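Local coordinates for HMG-CoA Lyase (Bacillus subtilis subsp. subtilis, PDB 1YDO), which is a member of the HMGL-like family of TIM-barrel proteins, with its own function not established, at residues V23-T27 against E28-T32; T32-N35 against Q36-T40; H108-K111 against N112-S116. One frame throughout, in Å; residues are numbered along the deposited sequence.

Contact 1: residues V23-T27 against E28-T32; sequences VWIAT and EDKIT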
# COMPACT_ATOMS: atom_id res chain seq x y z
N VAL A 23 4.39 23.28 6.93
CA VAL A 23 5.33 24.11 6.20
C VAL A 23 4.58 25.03 5.26
O VAL A 23 3.64 24.61 4.60
CB VAL A 23 6.29 23.27 5.37
CG1 VAL A 23 7.25 24.20 4.63
CG2 VAL A 23 7.06 22.30 6.28
N TRP A 24 5.00 26.28 5.19
CA TRP A 24 4.32 27.20 4.30
C TRP A 24 4.96 27.26 2.92
O TRP A 24 6.16 27.53 2.79
CB TRP A 24 4.26 28.61 4.91
CG TRP A 24 3.43 29.57 4.09
CD1 TRP A 24 2.07 29.58 3.93
CD2 TRP A 24 3.94 30.63 3.27
NE1 TRP A 24 1.70 30.58 3.06
CE2 TRP A 24 2.83 31.24 2.64
CE3 TRP A 24 5.22 31.12 3.00
CZ2 TRP A 24 2.96 32.32 1.76
CZ3 TRP A 24 5.36 32.20 2.12
CH2 TRP A 24 4.23 32.78 1.51
N ILE A 25 4.17 26.99 1.90
CA ILE A 25 4.64 27.04 0.54
C ILE A 25 4.33 28.42 -0.00
O ILE A 25 3.18 28.87 0.03
CB ILE A 25 3.92 26.00 -0.35
CG1 ILE A 25 4.24 24.59 0.16
CG2 ILE A 25 4.33 26.20 -1.81
CD1 ILE A 25 5.70 24.24 0.07
N ALA A 26 5.35 29.10 -0.50
CA ALA A 26 5.17 30.43 -1.04
C ALA A 26 3.96 30.44 -1.95
O ALA A 26 3.77 29.53 -2.76
CB ALA A 26 6.39 30.86 -1.80
N THR A 27 3.14 31.47 -1.80
CA THR A 27 1.94 31.63 -2.59
C THR A 27 2.24 31.42 -4.07
O THR A 27 1.48 30.75 -4.77
CB THR A 27 1.33 33.03 -2.35
OG1 THR A 27 0.18 33.23 -3.18
CG2 THR A 27 2.37 34.11 -2.62
N GLU A 28 3.37 31.94 -4.55
CA GLU A 28 3.70 31.77 -5.96
C GLU A 28 3.94 30.31 -6.30
O GLU A 28 3.34 29.78 -7.23
CB GLU A 28 4.92 32.61 -6.34
CG GLU A 28 4.69 34.12 -6.22
CD GLU A 28 3.42 34.56 -6.96
OE1 GLU A 28 3.34 34.35 -8.19
OE2 GLU A 28 2.52 35.12 -6.29
N ASP A 29 4.83 29.67 -5.54
CA ASP A 29 5.16 28.27 -5.76
C ASP A 29 3.90 27.41 -5.88
O ASP A 29 3.85 26.49 -6.69
CB ASP A 29 6.02 27.74 -4.61
CG ASP A 29 7.42 28.29 -4.64
OD1 ASP A 29 8.15 28.10 -3.64
OD2 ASP A 29 7.79 28.90 -5.66
N LYS A 30 2.90 27.69 -5.05
CA LYS A 30 1.67 26.92 -5.11
C LYS A 30 1.18 26.98 -6.56
O LYS A 30 0.92 25.95 -7.17
CB LYS A 30 0.60 27.51 -4.19
CG LYS A 30 0.80 27.25 -2.70
CD LYS A 30 -0.50 27.60 -1.96
CE LYS A 30 -0.43 27.41 -0.44
NZ LYS A 30 0.40 28.43 0.27
N ILE A 31 1.08 28.19 -7.09
CA ILE A 31 0.63 28.39 -8.46
C ILE A 31 1.49 27.60 -9.43
O ILE A 31 0.98 26.84 -10.25
CB ILE A 31 0.70 29.87 -8.84
CG1 ILE A 31 -0.15 30.68 -7.86
CG2 ILE A 31 0.20 30.07 -10.27
CD1 ILE A 31 -0.02 32.16 -8.04
N THR A 32 2.80 27.77 -9.32
CA THR A 32 3.71 27.08 -10.21
C THR A 32 3.47 25.57 -10.20
O THR A 32 3.56 24.91 -11.24
CB THR A 32 5.15 27.33 -9.82
OG1 THR A 32 5.34 28.73 -9.56
CG2 THR A 32 6.05 26.89 -10.93
O HOH W 1 1.36 25.60 1.79

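Contact 2: residues T32-N35 against Q36-T40; sequences TWIN and QLSRT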
# COMPACT_ATOMS: atom_id res chain seq x y z
N THR A 32 2.80 27.77 -9.32
CA THR A 32 3.71 27.08 -10.21
C THR A 32 3.47 25.57 -10.20
O THR A 32 3.56 24.91 -11.24
CB THR A 32 5.15 27.33 -9.82
OG1 THR A 32 5.34 28.73 -9.56
CG2 THR A 32 6.05 26.89 -10.93
N TRP A 33 3.17 25.02 -9.02
CA TRP A 33 2.93 23.58 -8.86
C TRP A 33 1.59 23.13 -9.39
O TRP A 33 1.46 22.05 -9.98
CB TRP A 33 3.04 23.17 -7.40
CG TRP A 33 2.88 21.71 -7.18
CD1 TRP A 33 3.57 20.71 -7.78
CD2 TRP A 33 2.02 21.09 -6.23
NE1 TRP A 33 3.19 19.50 -7.27
CE2 TRP A 33 2.24 19.70 -6.31
CE3 TRP A 33 1.08 21.57 -5.31
CZ2 TRP A 33 1.56 18.79 -5.51
CZ3 TRP A 33 0.40 20.66 -4.50
CH2 TRP A 33 0.64 19.29 -4.62
N ILE A 34 0.57 23.96 -9.16
CA ILE A 34 -0.78 23.67 -9.62
C ILE A 34 -0.83 23.77 -11.13
O ILE A 34 -1.65 23.11 -11.77
CB ILE A 34 -1.80 24.66 -9.00
CG1 ILE A 34 -1.82 24.49 -7.48
CG2 ILE A 34 -3.19 24.41 -9.56
CD1 ILE A 34 -2.85 25.35 -6.76
N ASN A 35 0.06 24.58 -11.70
CA ASN A 35 0.13 24.72 -13.14
C ASN A 35 0.58 23.40 -13.73
O ASN A 35 -0.02 22.90 -14.68
CB ASN A 35 1.11 25.83 -13.51
CG ASN A 35 0.49 27.21 -13.35
OD1 ASN A 35 1.20 28.21 -13.42
ND2 ASN A 35 -0.83 27.26 -13.13
N GLN A 36 1.63 22.84 -13.16
CA GLN A 36 2.13 21.56 -13.62
C GLN A 36 0.97 20.57 -13.59
O GLN A 36 0.64 19.92 -14.58
CB GLN A 36 3.24 21.08 -12.69
CG GLN A 36 4.36 22.10 -12.50
CD GLN A 36 5.43 21.61 -11.54
OE1 GLN A 36 5.80 20.43 -11.55
NE2 GLN A 36 5.95 22.52 -10.72
N LEU A 37 0.33 20.47 -12.43
CA LEU A 37 -0.79 19.57 -12.28
C LEU A 37 -1.84 19.74 -13.37
O LEU A 37 -2.24 18.76 -14.00
CB LEU A 37 -1.42 19.77 -10.91
CG LEU A 37 -0.95 18.85 -9.79
CD1 LEU A 37 0.53 18.53 -9.90
CD2 LEU A 37 -1.26 19.53 -8.49
N SER A 38 -2.28 20.98 -13.61
CA SER A 38 -3.28 21.28 -14.64
C SER A 38 -2.95 20.60 -15.96
O SER A 38 -3.82 20.02 -16.60
CB SER A 38 -3.37 22.78 -14.88
OG SER A 38 -3.75 23.48 -13.71
N ARG A 39 -1.69 20.67 -16.38
CA ARG A 39 -1.32 20.04 -17.63
C ARG A 39 -0.64 18.70 -17.37
O ARG A 39 0.42 18.41 -17.90
CB ARG A 39 -0.41 20.96 -18.45
CG ARG A 39 0.90 21.35 -17.81
CD ARG A 39 1.64 22.34 -18.71
NE ARG A 39 0.96 23.64 -18.79
CZ ARG A 39 1.08 24.62 -17.89
NH1 ARG A 39 0.41 25.75 -18.05
NH2 ARG A 39 1.90 24.48 -16.84
N THR A 40 -1.29 17.89 -16.55
CA THR A 40 -0.76 16.59 -16.21
C THR A 40 -1.67 15.50 -16.78
O THR A 40 -1.25 14.37 -17.05
CB THR A 40 -0.66 16.45 -14.69
OG1 THR A 40 0.34 15.49 -14.37
CG2 THR A 40 -1.99 16.01 -14.10

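Contact 3: residues H108-K111 against N112-S116; sequences HNRK and NINKS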
# COMPACT_ATOMS: atom_id res chain seq x y z
N HIS A 108 -16.82 14.19 16.11
CA HIS A 108 -15.82 14.70 15.18
C HIS A 108 -16.29 16.01 14.55
O HIS A 108 -15.53 16.96 14.42
CB HIS A 108 -15.55 13.69 14.06
CG HIS A 108 -14.49 14.13 13.09
ND1 HIS A 108 -13.18 14.32 13.47
CD2 HIS A 108 -14.55 14.43 11.78
CE1 HIS A 108 -12.47 14.71 12.42
NE2 HIS A 108 -13.28 14.78 11.38
N ASN A 109 -17.55 16.04 14.15
CA ASN A 109 -18.11 17.22 13.52
C ASN A 109 -18.06 18.40 14.49
O ASN A 109 -17.47 19.44 14.20
CB ASN A 109 -19.56 16.95 13.11
CG ASN A 109 -20.04 17.90 12.03
OD1 ASN A 109 -21.16 18.39 12.09
ND2 ASN A 109 -19.19 18.14 11.04
N ARG A 110 -18.68 18.21 15.65
CA ARG A 110 -18.71 19.26 16.66
C ARG A 110 -17.30 19.69 17.08
O ARG A 110 -17.09 20.84 17.47
CB ARG A 110 -19.51 18.79 17.88
CG ARG A 110 -19.49 19.77 19.06
CD ARG A 110 -20.83 19.80 19.78
NE ARG A 110 -21.87 20.46 19.00
CZ ARG A 110 -21.81 21.73 18.61
NH1 ARG A 110 -22.80 22.26 17.89
NH2 ARG A 110 -20.76 22.48 18.93
N LYS A 111 -16.34 18.78 16.98
CA LYS A 111 -14.97 19.10 17.36
C LYS A 111 -14.11 19.23 16.12
O LYS A 111 -13.10 18.55 15.98
CB LYS A 111 -14.41 18.00 18.28
CG LYS A 111 -13.15 18.41 19.04
CD LYS A 111 -12.79 17.39 20.11
CE LYS A 111 -11.63 17.88 20.97
NZ LYS A 111 -11.19 16.88 22.00
N ASN A 112 -14.50 20.13 15.22
CA ASN A 112 -13.77 20.33 13.97
C ASN A 112 -14.28 21.60 13.33
O ASN A 112 -13.50 22.46 12.91
CB ASN A 112 -13.99 19.16 13.02
CG ASN A 112 -12.70 18.46 12.63
OD1 ASN A 112 -12.71 17.52 11.83
ND2 ASN A 112 -11.59 18.91 13.19
N ILE A 113 -15.60 21.71 13.24
CA ILE A 113 -16.22 22.88 12.66
C ILE A 113 -17.24 23.41 13.67
O ILE A 113 -17.99 24.36 13.40
CB ILE A 113 -16.89 22.53 11.31
CG1 ILE A 113 -17.12 23.82 10.50
CG2 ILE A 113 -18.17 21.75 11.55
CD1 ILE A 113 -15.84 24.51 9.99
N ASN A 114 -17.24 22.79 14.85
CA ASN A 114 -18.13 23.15 15.95
C ASN A 114 -19.58 23.41 15.55
O ASN A 114 -20.03 24.56 15.50
CB ASN A 114 -17.57 24.35 16.72
CG ASN A 114 -18.05 24.41 18.17
OD1 ASN A 114 -19.21 24.70 18.44
ND2 ASN A 114 -17.15 24.11 19.10
N LYS A 115 -20.30 22.33 15.26
CA LYS A 115 -21.70 22.37 14.86
C LYS A 115 -22.22 20.95 14.81
O LYS A 115 -21.53 20.05 14.34
CB LYS A 115 -21.87 23.04 13.50
CG LYS A 115 -21.84 24.56 13.56
CD LYS A 115 -21.79 25.20 12.18
CE LYS A 115 -21.66 26.71 12.30
NZ LYS A 115 -22.81 27.33 13.02
N SER A 116 -23.44 20.74 15.30
CA SER A 116 -24.02 19.40 15.29
C SER A 116 -24.26 18.98 13.85
O SER A 116 -24.34 19.82 12.95
CB SER A 116 -25.35 19.39 16.05
OG SER A 116 -26.37 20.04 15.30

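Contact 1: residues V23-T27 against E28-T32
K30 NZ is gripped from several sides at the start of helix 27-38. Within this turn it gives a hydrogen bond of 2.8 Å to I25 O, arriving in the carbonyl plane of I25. Beyond it, NZ also meets D61 in a salt bridge and A58 O in a hydrogen bond, while a water that accepts from I25 N makes a weak bond to it. The lysine chain runs extended until its last torsion, where a bend (chi4 72°) turns the ammonium in toward the I25 carbonyl. W24 crosses the lysine at about a right angle, with K30 NZ lying 3.8 Å from W24 NE1; the same indole takes a cation-pi contact from R60. Nearer the backbone, I25 offers its CG2 branch to D29 CB at 3.6 Å and to K30 CG at 3.8 Å, so one methyl touches two successive helical side chains. A26, at the N-cap position, contributes its carbonyl: K30 N donates to A26 O at 3.1 Å. K30 thus holds the incoming loop by both its backbone N-H and its ammonium, and the carboxylate of D61 probably balances the charge of this buried lysine.

Contact 2: residues T32-N35 against Q36-T40
L37 lies over a face of the W33 indole one helical turn back. Its CD2 methyl stands 4.1 Å from the centroid of the W33 six-membered ring and 8° off the ring normal, a CH-pi contact almost straight above the ring. The other methyl, CD1, reaches the pyrrole side of the same face, 3.9 Å from W33 NE1. With CG of W33 anti to its backbone N (chi1 -177°), the indole swings out from the helix to where both leucine methyls can meet it. Q36 comes to the indole differently: its amide nitrogen sits at the ring edge, 4.2 Å from W33 CD1, with the amide and ring planes nearly perpendicular. That NE2 also makes a weak bond to T32 O, which accepts a second weak bond from Q36 N.

On another side of the helix, I34 O takes two hydrogen bonds from S38, one from OG and one from N, each 2.9 Å long and approaching from opposite faces of the carbonyl plane. R39 folds its guanidinium back so that one face lies over N35 O, and R39 N donates to that oxygen at 3.3 Å.

The next shell fixes these groups. W33 NE1 donates to A276 O of helix 270-284, which also packs on the indole through I280; Y77 OH bonds S38 OG; D70 and E72 form salt bridges with R39 NH1. I34 and L37 rest on I47 and I45 of strand 44-49. Apolar packing therefore seats this end of helix 27-38 between strand and neighbouring helix, the indole N-H is satisfied by a main-chain carbonyl, and the two carboxylates probably offset the arginine's charge.

Contact 3: residues H108-K111 against N112-S116
A chi1 of 174° sends the R110 chain away from its own N-H at the end of helix 106-110; bends at chi2 and chi3 then carry the guanidinium back over the following loop to N114. R110 NH2 donates to N114 OD1 at 2.8 Å; the oxygen lies near the guanidinium plane, but the nitrogen stands well above the plane of the N114 amide, and the N-H...O angle of 132° is far from straight. K115 backbone lies across one face of the same guanidinium. Outside the turn, E119 gives NH1 only a long, weak ion pair. At the start of the loop the N112 amide lies over one face of the H108 imidazole, but the two are too close in the model, so this placement is doubtful. The main chain is closed by I113 N, which donates almost straight to N109 O at 3.1 Å, and the I113 and N109 side chains run side by side, pointing the same way. Further on, S116 takes the N-cap position of helix 117-133 and its OG bonds S118 OG and E119 N. The whole is a compact surface loop joining two helices, 106-110 and 117-133, after strand 97-103 of the TIM-barrel fold.

From the N terminus, contact 1 comes first, where the loop after helix 13-17 enters helix 27-38. Contact 2 begins on T32, the residue on which contact 1 ends, and follows the same helix to its C-terminal end, just before strand 44-49; their centres are 12 Å apart. Neither nests in the other or crosses it: they follow end to end, sharing T32, and side chains of both touch helix 270-284. Contact 3 opens much later, after strand 97-103, and closes the short loop between helices 106-110 and 117-133. It lies across the chain's centre from contact 2, about 21 Å away between nearest atoms, and touches neither earlier contact.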